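Local coordinates for endostatin (Mus musculus, PDB 1KOE), which inhibits angiogenesis and binds heparin, as the C-terminal non-collagenous fragment of the collagen XVIII alpha1 chain, at residues A8-L13 and I94-G99; S79-S84 and R150-K155; W108-V113 and C159-I164. All coordinates share one frame; numbering follows the deposited sequence.

Contact 1: A8-L13 and I94-G99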
loop_
_atom_site.group_PDB
_atom_site.type_symbol
_atom_site.label_atom_id
_atom_site.label_comp_id
_atom_site.label_asym_id
_atom_site.label_seq_id
_atom_site.Cartn_x
_atom_site.Cartn_y
_atom_site.Cartn_z
ATOM N N ALA A 8 3.312 1.889 6.444
ATOM C CA ALA A 8 4.353 1.561 5.478
ATOM C C ALA A 8 5.455 0.633 6.027
ATOM O O ALA A 8 5.798 0.678 7.230
ATOM C CB ALA A 8 4.989 2.855 4.960
ATOM N N LEU A 9 6.011 -0.194 5.141
ATOM C CA LEU A 9 7.147 -1.029 5.514
ATOM C C LEU A 9 8.322 -0.088 5.852
ATOM O O LEU A 9 8.420 1.025 5.319
ATOM C CB LEU A 9 7.534 -1.991 4.388
ATOM C CG LEU A 9 6.568 -3.163 4.158
ATOM C CD1 LEU A 9 7.117 -4.022 3.039
ATOM C CD2 LEU A 9 6.450 -4.029 5.430
ATOM N N ASN A 10 9.234 -0.556 6.692
ATOM C CA ASN A 10 10.348 0.263 7.155
ATOM C C ASN A 10 11.430 0.605 6.135
ATOM O O ASN A 10 12.342 1.369 6.450
ATOM C CB ASN A 10 10.960 -0.342 8.422
ATOM C CG ASN A 10 10.006 -0.293 9.614
ATOM O OD1 ASN A 10 9.176 0.610 9.733
ATOM N ND2 ASN A 10 10.132 -1.268 10.508
ATOM N N THR A 11 11.382 -0.020 4.962
ATOM C CA THR A 11 12.335 0.308 3.904
ATOM C C THR A 11 11.596 0.243 2.585
ATOM O O THR A 11 10.543 -0.387 2.488
ATOM C CB THR A 11 13.497 -0.716 3.762
ATOM O OG1 THR A 11 12.990 -1.939 3.211
ATOM C CG2 THR A 11 14.169 -0.995 5.094
ATOM N N PRO A 12 12.080 1.003 1.578
ATOM C CA PRO A 12 11.417 0.943 0.274
ATOM C C PRO A 12 11.805 -0.416 -0.300
ATOM O O PRO A 12 12.752 -1.061 0.191
ATOM C CB PRO A 12 12.088 2.082 -0.500
ATOM C CG PRO A 12 13.435 2.192 0.115
ATOM C CD PRO A 12 13.131 2.030 1.593
ATOM N N LEU A 13 11.073 -0.859 -1.317
ATOM C CA LEU A 13 11.349 -2.128 -1.968
ATOM C C LEU A 13 11.231 -1.951 -3.463
ATOM O O LEU A 13 10.465 -1.115 -3.938
ATOM C CB LEU A 13 10.321 -3.175 -1.531
ATOM C CG LEU A 13 10.343 -3.709 -0.082
ATOM C CD1 LEU A 13 9.260 -4.784 0.058
ATOM C CD2 LEU A 13 11.695 -4.291 0.250
ATOM N N ILE A 94 1.743 9.454 6.316
ATOM C CA ILE A 94 1.824 8.007 6.374
ATOM C C ILE A 94 3.122 7.667 7.076
ATOM O O ILE A 94 4.186 8.182 6.726
ATOM C CB ILE A 94 1.757 7.345 4.981
ATOM C CG1 ILE A 94 0.377 7.629 4.358
ATOM C CG2 ILE A 94 2.033 5.825 5.103
ATOM C CD1 ILE A 94 0.155 7.005 3.015
ATOM N N PHE A 95 2.994 6.907 8.156
ATOM C CA PHE A 95 4.136 6.466 8.963
ATOM C C PHE A 95 4.483 4.991 8.713
ATOM O O PHE A 95 3.600 4.170 8.426
ATOM C CB PHE A 95 3.818 6.617 10.462
ATOM C CG PHE A 95 3.599 8.027 10.887
ATOM C CD1 PHE A 95 4.670 8.817 11.262
ATOM C CD2 PHE A 95 2.328 8.579 10.896
ATOM C CE1 PHE A 95 4.476 10.152 11.637
ATOM C CE2 PHE A 95 2.135 9.899 11.267
ATOM C CZ PHE A 95 3.217 10.685 11.636
ATOM N N SER A 96 5.770 4.676 8.835
ATOM C CA SER A 96 6.246 3.302 8.732
ATOM C C SER A 96 5.981 2.670 10.117
ATOM O O SER A 96 5.622 3.391 11.070
ATOM C CB SER A 96 7.734 3.304 8.437
ATOM O OG SER A 96 8.439 3.978 9.458
ATOM N N PHE A 97 6.194 1.357 10.242
ATOM C CA PHE A 97 5.959 0.653 11.509
ATOM C C PHE A 97 6.803 1.226 12.641
ATOM O O PHE A 97 6.325 1.342 13.780
ATOM C CB PHE A 97 6.229 -0.850 11.361
ATOM C CG PHE A 97 5.145 -1.578 10.626
ATOM C CD1 PHE A 97 3.939 -1.885 11.266
ATOM C CD2 PHE A 97 5.309 -1.929 9.284
ATOM C CE1 PHE A 97 2.905 -2.519 10.590
ATOM C CE2 PHE A 97 4.286 -2.569 8.590
ATOM C CZ PHE A 97 3.072 -2.865 9.243
ATOM N N ASP A 98 8.044 1.601 12.339
ATOM C CA ASP A 98 8.910 2.161 13.367
ATOM C C ASP A 98 8.711 3.668 13.641
ATOM O O ASP A 98 9.566 4.305 14.275
ATOM C CB ASP A 98 10.390 1.805 13.118
ATOM C CG ASP A 98 10.947 2.402 11.831
ATOM O OD1 ASP A 98 10.338 3.329 11.259
ATOM O OD2 ASP A 98 12.019 1.926 11.382
ATOM N N GLY A 99 7.611 4.227 13.128
ATOM C CA GLY A 99 7.255 5.605 13.398
ATOM C C GLY A 99 7.804 6.750 12.591
ATOM O O GLY A 99 7.665 7.893 13.012
#

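Contact 2: S79-S84 and R150-K155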
loop_
_atom_site.group_PDB
_atom_site.type_symbol
_atom_site.label_atom_id
_atom_site.label_comp_id
_atom_site.label_asym_id
_atom_site.label_seq_id
_atom_site.Cartn_x
_atom_site.Cartn_y
_atom_site.Cartn_z
ATOM N N SER A 79 -14.177 4.133 -0.214
ATOM C CA SER A 79 -13.949 5.495 -0.691
ATOM C C SER A 79 -12.697 5.624 -1.536
ATOM O O SER A 79 -12.636 6.445 -2.451
ATOM C CB SER A 79 -13.863 6.467 0.490
ATOM O OG SER A 79 -15.058 6.406 1.239
ATOM N N LEU A 80 -11.691 4.814 -1.234
ATOM C CA LEU A 80 -10.441 4.868 -1.989
ATOM C C LEU A 80 -10.577 4.329 -3.417
ATOM O O LEU A 80 -9.843 4.738 -4.321
ATOM C CB LEU A 80 -9.347 4.066 -1.268
ATOM C CG LEU A 80 -8.862 4.477 0.123
ATOM C CD1 LEU A 80 -7.860 3.429 0.605
ATOM C CD2 LEU A 80 -8.213 5.848 0.093
ATOM N N PHE A 81 -11.538 3.433 -3.617
ATOM C CA PHE A 81 -11.717 2.767 -4.905
ATOM C C PHE A 81 -12.912 3.233 -5.714
ATOM O O PHE A 81 -13.333 2.568 -6.662
ATOM C CB PHE A 81 -11.781 1.246 -4.658
ATOM C CG PHE A 81 -10.602 0.726 -3.901
ATOM C CD1 PHE A 81 -9.397 0.465 -4.562
ATOM C CD2 PHE A 81 -10.669 0.548 -2.514
ATOM C CE1 PHE A 81 -8.267 0.046 -3.847
ATOM C CE2 PHE A 81 -9.560 0.135 -1.797
ATOM C CZ PHE A 81 -8.345 -0.119 -2.455
ATOM N N SER A 82 -13.383 4.433 -5.396
ATOM C CA SER A 82 -14.545 5.049 -6.040
ATOM C C SER A 82 -14.261 5.593 -7.441
ATOM O O SER A 82 -15.185 5.919 -8.204
ATOM C CB SER A 82 -14.989 6.223 -5.180
ATOM O OG SER A 82 -13.899 7.128 -5.064
ATOM N N GLY A 83 -12.986 5.784 -7.739
ATOM C CA GLY A 83 -12.607 6.337 -9.020
ATOM C C GLY A 83 -11.819 7.619 -8.798
ATOM O O GLY A 83 -11.267 8.167 -9.737
ATOM N N SER A 84 -11.740 8.069 -7.545
ATOM C CA SER A 84 -11.008 9.287 -7.160
ATOM C C SER A 84 -9.490 9.052 -7.203
ATOM O O SER A 84 -8.698 9.989 -7.031
ATOM C CB SER A 84 -11.384 9.668 -5.725
ATOM O OG SER A 84 -10.957 8.656 -4.813
ATOM N N ARG A 150 -2.403 11.111 -3.676
ATOM C CA ARG A 150 -3.207 9.940 -4.046
ATOM C C ARG A 150 -2.447 8.630 -3.875
ATOM O O ARG A 150 -1.226 8.590 -4.036
ATOM C CB ARG A 150 -3.652 10.047 -5.509
ATOM C CG ARG A 150 -4.525 11.236 -5.798
ATOM C CD ARG A 150 -4.648 11.473 -7.298
ATOM N NE ARG A 150 -3.374 11.844 -7.912
ATOM C CZ ARG A 150 -3.173 11.981 -9.221
ATOM N NH1 ARG A 150 -4.164 11.784 -10.078
ATOM N NH2 ARG A 150 -1.971 12.310 -9.674
ATOM N N LEU A 151 -3.186 7.554 -3.603
ATOM C CA LEU A 151 -2.604 6.216 -3.442
ATOM C C LEU A 151 -2.731 5.357 -4.690
ATOM O O LEU A 151 -1.987 4.399 -4.847
ATOM C CB LEU A 151 -3.312 5.452 -2.321
ATOM C CG LEU A 151 -3.167 5.942 -0.894
ATOM C CD1 LEU A 151 -4.016 5.050 0.014
ATOM C CD2 LEU A 151 -1.718 5.889 -0.496
ATOM N N LEU A 152 -3.662 5.706 -5.578
ATOM C CA LEU A 152 -3.929 4.890 -6.762
ATOM C C LEU A 152 -3.787 5.574 -8.124
ATOM O O LEU A 152 -4.486 5.238 -9.073
ATOM C CB LEU A 152 -5.314 4.214 -6.635
ATOM C CG LEU A 152 -5.550 3.258 -5.450
ATOM C CD1 LEU A 152 -7.028 2.921 -5.342
ATOM C CD2 LEU A 152 -4.712 1.978 -5.627
ATOM N N GLU A 153 -2.878 6.535 -8.209
ATOM C CA GLU A 153 -2.577 7.205 -9.462
ATOM C C GLU A 153 -2.139 6.083 -10.415
ATOM O O GLU A 153 -1.622 5.042 -9.984
ATOM C CB GLU A 153 -1.443 8.195 -9.211
ATOM C CG GLU A 153 -1.021 9.048 -10.377
ATOM C CD GLU A 153 -0.008 10.109 -9.968
ATOM O OE1 GLU A 153 0.591 9.994 -8.880
ATOM O OE2 GLU A 153 0.210 11.068 -10.738
ATOM N N GLN A 154 -2.352 6.273 -11.703
ATOM C CA GLN A 154 -2.019 5.238 -12.675
ATOM C C GLN A 154 -0.723 5.432 -13.448
ATOM O O GLN A 154 -0.748 5.759 -14.639
ATOM C CB GLN A 154 -3.197 5.080 -13.622
ATOM C CG GLN A 154 -4.447 4.669 -12.870
ATOM C CD GLN A 154 -4.317 3.277 -12.323
ATOM O OE1 GLN A 154 -4.121 2.344 -13.080
ATOM N NE2 GLN A 154 -4.384 3.132 -11.008
ATOM N N LYS A 155 0.404 5.260 -12.761
ATOM C CA LYS A 155 1.713 5.392 -13.371
ATOM C C LYS A 155 2.383 4.033 -13.543
ATOM O O LYS A 155 2.500 3.272 -12.587
ATOM C CB LYS A 155 2.627 6.268 -12.510
#

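Contact 3: W108-V113 and C159-I164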
loop_
_atom_site.group_PDB
_atom_site.type_symbol
_atom_site.label_atom_id
_atom_site.label_comp_id
_atom_site.label_asym_id
_atom_site.label_seq_id
_atom_site.Cartn_x
_atom_site.Cartn_y
_atom_site.Cartn_z
ATOM N N TRP A 108 13.427 7.025 2.261
ATOM C CA TRP A 108 12.600 6.725 1.087
ATOM C C TRP A 108 12.900 7.860 0.092
ATOM O O TRP A 108 12.244 8.905 0.105
ATOM C CB TRP A 108 11.113 6.721 1.446
ATOM C CG TRP A 108 10.703 5.591 2.355
ATOM C CD1 TRP A 108 10.245 4.361 1.977
ATOM C CD2 TRP A 108 10.693 5.601 3.794
ATOM N NE1 TRP A 108 9.952 3.608 3.091
ATOM C CE2 TRP A 108 10.219 4.339 4.215
ATOM C CE3 TRP A 108 11.035 6.553 4.761
ATOM C CZ2 TRP A 108 10.079 4.003 5.559
ATOM C CZ3 TRP A 108 10.896 6.222 6.105
ATOM C CH2 TRP A 108 10.421 4.953 6.489
ATOM N N PRO A 109 13.929 7.684 -0.749
ATOM C CA PRO A 109 14.312 8.699 -1.731
ATOM C C PRO A 109 13.241 9.034 -2.762
ATOM O O PRO A 109 13.211 10.147 -3.283
ATOM C CB PRO A 109 15.557 8.093 -2.373
ATOM C CG PRO A 109 15.322 6.629 -2.254
ATOM C CD PRO A 109 14.814 6.510 -0.852
ATOM N N GLN A 110 12.375 8.075 -3.075
ATOM C CA GLN A 110 11.311 8.317 -4.039
ATOM C C GLN A 110 9.961 8.153 -3.357
ATOM O O GLN A 110 9.656 7.111 -2.774
ATOM C CB GLN A 110 11.473 7.398 -5.239
ATOM C CG GLN A 110 12.818 7.613 -5.915
ATOM C CD GLN A 110 12.793 7.266 -7.365
ATOM O OE1 GLN A 110 12.464 8.133 -8.224
ATOM N NE2 GLN A 110 13.162 6.032 -7.691
ATOM N N LYS A 111 9.164 9.208 -3.418
ATOM C CA LYS A 111 7.877 9.235 -2.749
ATOM C C LYS A 111 6.704 8.633 -3.519
ATOM O O LYS A 111 5.600 9.196 -3.528
ATOM C CB LYS A 111 7.569 10.656 -2.283
ATOM C CG LYS A 111 8.739 11.332 -1.585
ATOM C CD LYS A 111 9.214 10.575 -0.349
ATOM C CE LYS A 111 10.335 11.364 0.302
ATOM N NZ LYS A 111 10.910 10.682 1.486
ATOM N N SER A 112 6.954 7.489 -4.156
ATOM C CA SER A 112 5.922 6.774 -4.888
ATOM C C SER A 112 5.635 5.473 -4.137
ATOM O O SER A 112 6.479 4.983 -3.389
ATOM C CB SER A 112 6.353 6.498 -6.332
ATOM O OG SER A 112 6.343 7.704 -7.091
ATOM N N VAL A 113 4.439 4.944 -4.342
ATOM C CA VAL A 113 3.983 3.723 -3.686
ATOM C C VAL A 113 3.582 2.686 -4.726
ATOM O O VAL A 113 2.880 3.013 -5.695
ATOM C CB VAL A 113 2.733 4.024 -2.817
ATOM C CG1 VAL A 113 2.221 2.750 -2.162
ATOM C CG2 VAL A 113 3.061 5.069 -1.760
ATOM N N CYS A 159 10.195 -1.543 -12.722
ATOM C CA CYS A 159 10.286 -2.380 -11.537
ATOM C C CYS A 159 11.599 -2.256 -10.796
ATOM O O CYS A 159 11.729 -2.722 -9.659
ATOM C CB CYS A 159 10.016 -3.829 -11.915
ATOM S SG CYS A 159 8.326 -4.037 -12.544
ATOM N N HIS A 160 12.585 -1.642 -11.435
ATOM C CA HIS A 160 13.871 -1.470 -10.803
ATOM C C HIS A 160 13.875 -0.341 -9.732
ATOM O O HIS A 160 14.831 -0.199 -8.960
ATOM C CB HIS A 160 14.948 -1.243 -11.861
ATOM C CG HIS A 160 16.332 -1.373 -11.325
ATOM N ND1 HIS A 160 17.096 -0.285 -10.976
ATOM C CD2 HIS A 160 17.070 -2.467 -11.041
ATOM C CE1 HIS A 160 18.256 -0.702 -10.498
ATOM N NE2 HIS A 160 18.264 -2.024 -10.529
ATOM N N ASN A 161 12.823 0.474 -9.716
ATOM C CA ASN A 161 12.694 1.540 -8.726
ATOM C C ASN A 161 12.422 0.960 -7.323
ATOM O O ASN A 161 11.731 -0.057 -7.187
ATOM C CB ASN A 161 11.514 2.450 -9.092
ATOM C CG ASN A 161 11.849 3.430 -10.205
ATOM O OD1 ASN A 161 12.601 4.372 -10.003
ATOM N ND2 ASN A 161 11.271 3.219 -11.368
ATOM N N SER A 162 12.937 1.639 -6.301
ATOM C CA SER A 162 12.729 1.257 -4.898
ATOM C C SER A 162 11.715 2.256 -4.355
ATOM O O SER A 162 12.049 3.421 -4.127
ATOM C CB SER A 162 14.037 1.322 -4.089
ATOM O OG SER A 162 14.867 0.205 -4.374
ATOM N N TYR A 163 10.474 1.788 -4.200
ATOM C CA TYR A 163 9.346 2.598 -3.755
ATOM C C TYR A 163 8.792 2.135 -2.394
ATOM O O TYR A 163 9.166 1.085 -1.860
ATOM C CB TYR A 163 8.213 2.494 -4.800
ATOM C CG TYR A 163 8.416 3.257 -6.102
ATOM C CD1 TYR A 163 9.376 4.272 -6.211
ATOM C CD2 TYR A 163 7.614 2.986 -7.204
ATOM C CE1 TYR A 163 9.514 5.019 -7.392
ATOM C CE2 TYR A 163 7.740 3.713 -8.375
ATOM C CZ TYR A 163 8.692 4.726 -8.463
ATOM O OH TYR A 163 8.809 5.429 -9.636
ATOM N N ILE A 164 7.904 2.958 -1.860
ATOM C CA ILE A 164 7.222 2.699 -0.612
ATOM C C ILE A 164 6.235 1.547 -0.827
ATOM O O ILE A 164 5.605 1.434 -1.884
ATOM C CB ILE A 164 6.389 3.939 -0.193
ATOM C CG1 ILE A 164 7.316 5.145 0.006
ATOM C CG2 ILE A 164 5.564 3.647 1.078
ATOM C CD1 ILE A 164 6.590 6.477 -0.020
HETATM O O HOH W 1 11.615 5.357 -1.833
HETATM O O HOH W 2 11.105 6.933 -11.211
HETATM O O HOH W 3 9.658 8.172 -8.987
HETATM O O HOH W 4 14.565 3.793 -7.286
#

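Contact 1: A8-L13 and I94-G99
Two hydrogen bonds grip Ser96 OG: it donates to Asp98 OD1 at 2.7 Å, meeting that oxygen from above the carboxylate plane, and accepts from Arg100 N. Both Ser96 OG and Asp98 CG occupy the crowded position between backbone N and carbonyl carbon, which turns hydroxyl and carboxylate toward each other over the type I beta turn from Ser96 to Gly99. Onto this turn the amide of Asn10 is laid. Its OD1 receives Asp98 N at 3.0 Å in the carbonyl plane, on a lone pair, and the bond is fairly straight at 160°. The amide and carboxylate planes of Asn10 and Asp98 are stacked, only 11° apart. Arg100, just past the turn, forms a salt bridge to Asp98 OD2 that would probably ease the 3.3 Å approach of the two acceptors Asn10 OD1 and Asp98 OD1. Leu9 CD2 lies at the edge of the Phe97 ring, 4.1 Å from CE2, the two side chains running alongside each other and both touching helix 19-33 and strand 166-169. Ala8 N to Phe95 O, 3.0 Å and nearly straight, and the weak Phe97 N to Ala8 O, 3.1 Å, flank Ser96, a single Ala8-Ser96 bridge at the end of strand 4-8. That strand pairs antiparallel with the C-terminal strand 166-169, as the terminal strands do in C-type lectin-like folds.

Contact 2: S79-S84 and R150-K155
Apolar packing alone joins these segments: the end of the short helix 77-80 and its following loop meet the loop between strands 140-145 and 155-158, with no hydrogen bond across. Leu152 does most of the touching. With CG anti to its carbonyl carbon (chi1 -60°), it pushes one methyl, CD1, to 3.5 Å from Phe81 CE1, and the two side chains cross at about a right angle. The same CD1 methyl reaches the backbone, 3.5 Å from Leu80 O. Beside it a looser contact forms tip to tip, Leu80 CD1 to Leu151 CD1 at 4.2 Å. The Phe81 ring has Leu80 CB over one face, and further rings, Tyr52 edge-to-face and Trp77, gather round it. The polar side chains of 150-155 turn to one another and to neighbouring loops and strand 140-145: Arg150 NH2 forms a salt bridge with Glu153 OE2 at 2.7 Å, one guanidinium face lying against Glu153 CG, and Gln154 NE2 bonds Leu152 O at 2.9 Å, approaching from above the carbonyl plane. Leu151 and Leu152 are backbone-bonded with Gly86 and Gln85, just beyond 79-84. This is hydrophobic core packing in which a helix end is set against the long connection of a beta hairpin.

Contact 3: W108-V113 and C159-I164
Tyr163 CG stands anti to its carbonyl carbon (chi1 -74°) and Gln110 runs extended beyond CG (chi2 -153°), so the ring and the amide come to lie next to each other. The ring is sandwiched. Ser112 CB sits over its centre, 3.5 Å from the centroid and almost on the normal, a CH-pi contact, while Asn161 CB covers the opposite face, offset toward the rim. Gln110 CB closes the edge, 3.8 Å from Tyr163 CE1. Farther out, Gln110 NE2 donates to Asn161 OD1 at 2.9 Å, on a lone pair of that oxygen, although the bond is somewhat bent and the amide planes are 54° apart. Waters fill out the partly exposed side. One links Gln110 OE1 to Tyr163 OH, another joins Gln110 N to Ser162 O, and a third accepts from Ser162 N and, weakly, from Gln110 NE2. On the inner side Ile164 N donates to Ser112 O at 2.9 Å, and Val113 CA approaches Ile164 O at 3.3 Å as a CA-H...O contact, in the single beta bridge of Val113 with Ile164. The Ile164 side chain then wedges between Trp108 CD1, 3.6 Å from its CG1, and Val113 CG2, 3.8 Å from its CB. Strand 112-114, an edge of the three-stranded sheet, thus has strand 140-145 on one flank, through Val113 and Ser144, and meets 159-164 through this bridge, a few residues after Cys159, whose disulfide ties it to Cys129 at the start of helix 129-132, and before strand 166-169.

Overall arrangement
Contacts 1 and 2 are buried and lie on opposite sides of the chain's centre, their centres about 20 Å apart, yet a packing touch between Ile94 and Leu151 connects them. Contact 3 is partly buried, and waters bridge its two segments. Contacts 1 and 3 are the closer pair, about 12 Å between centres: Trp108 packs on the carbonyls of Leu9 and Asn10, and Leu13 N probably bonds Tyr163 O. Both combine a single backbone bridge with side-chain amide bonding, and both border strand 166-169. Contact 2 has neither bridge nor cross-bond, relying on leucine and phenylalanine, with the Arg150-Glu153 salt bridge kept inside one segment.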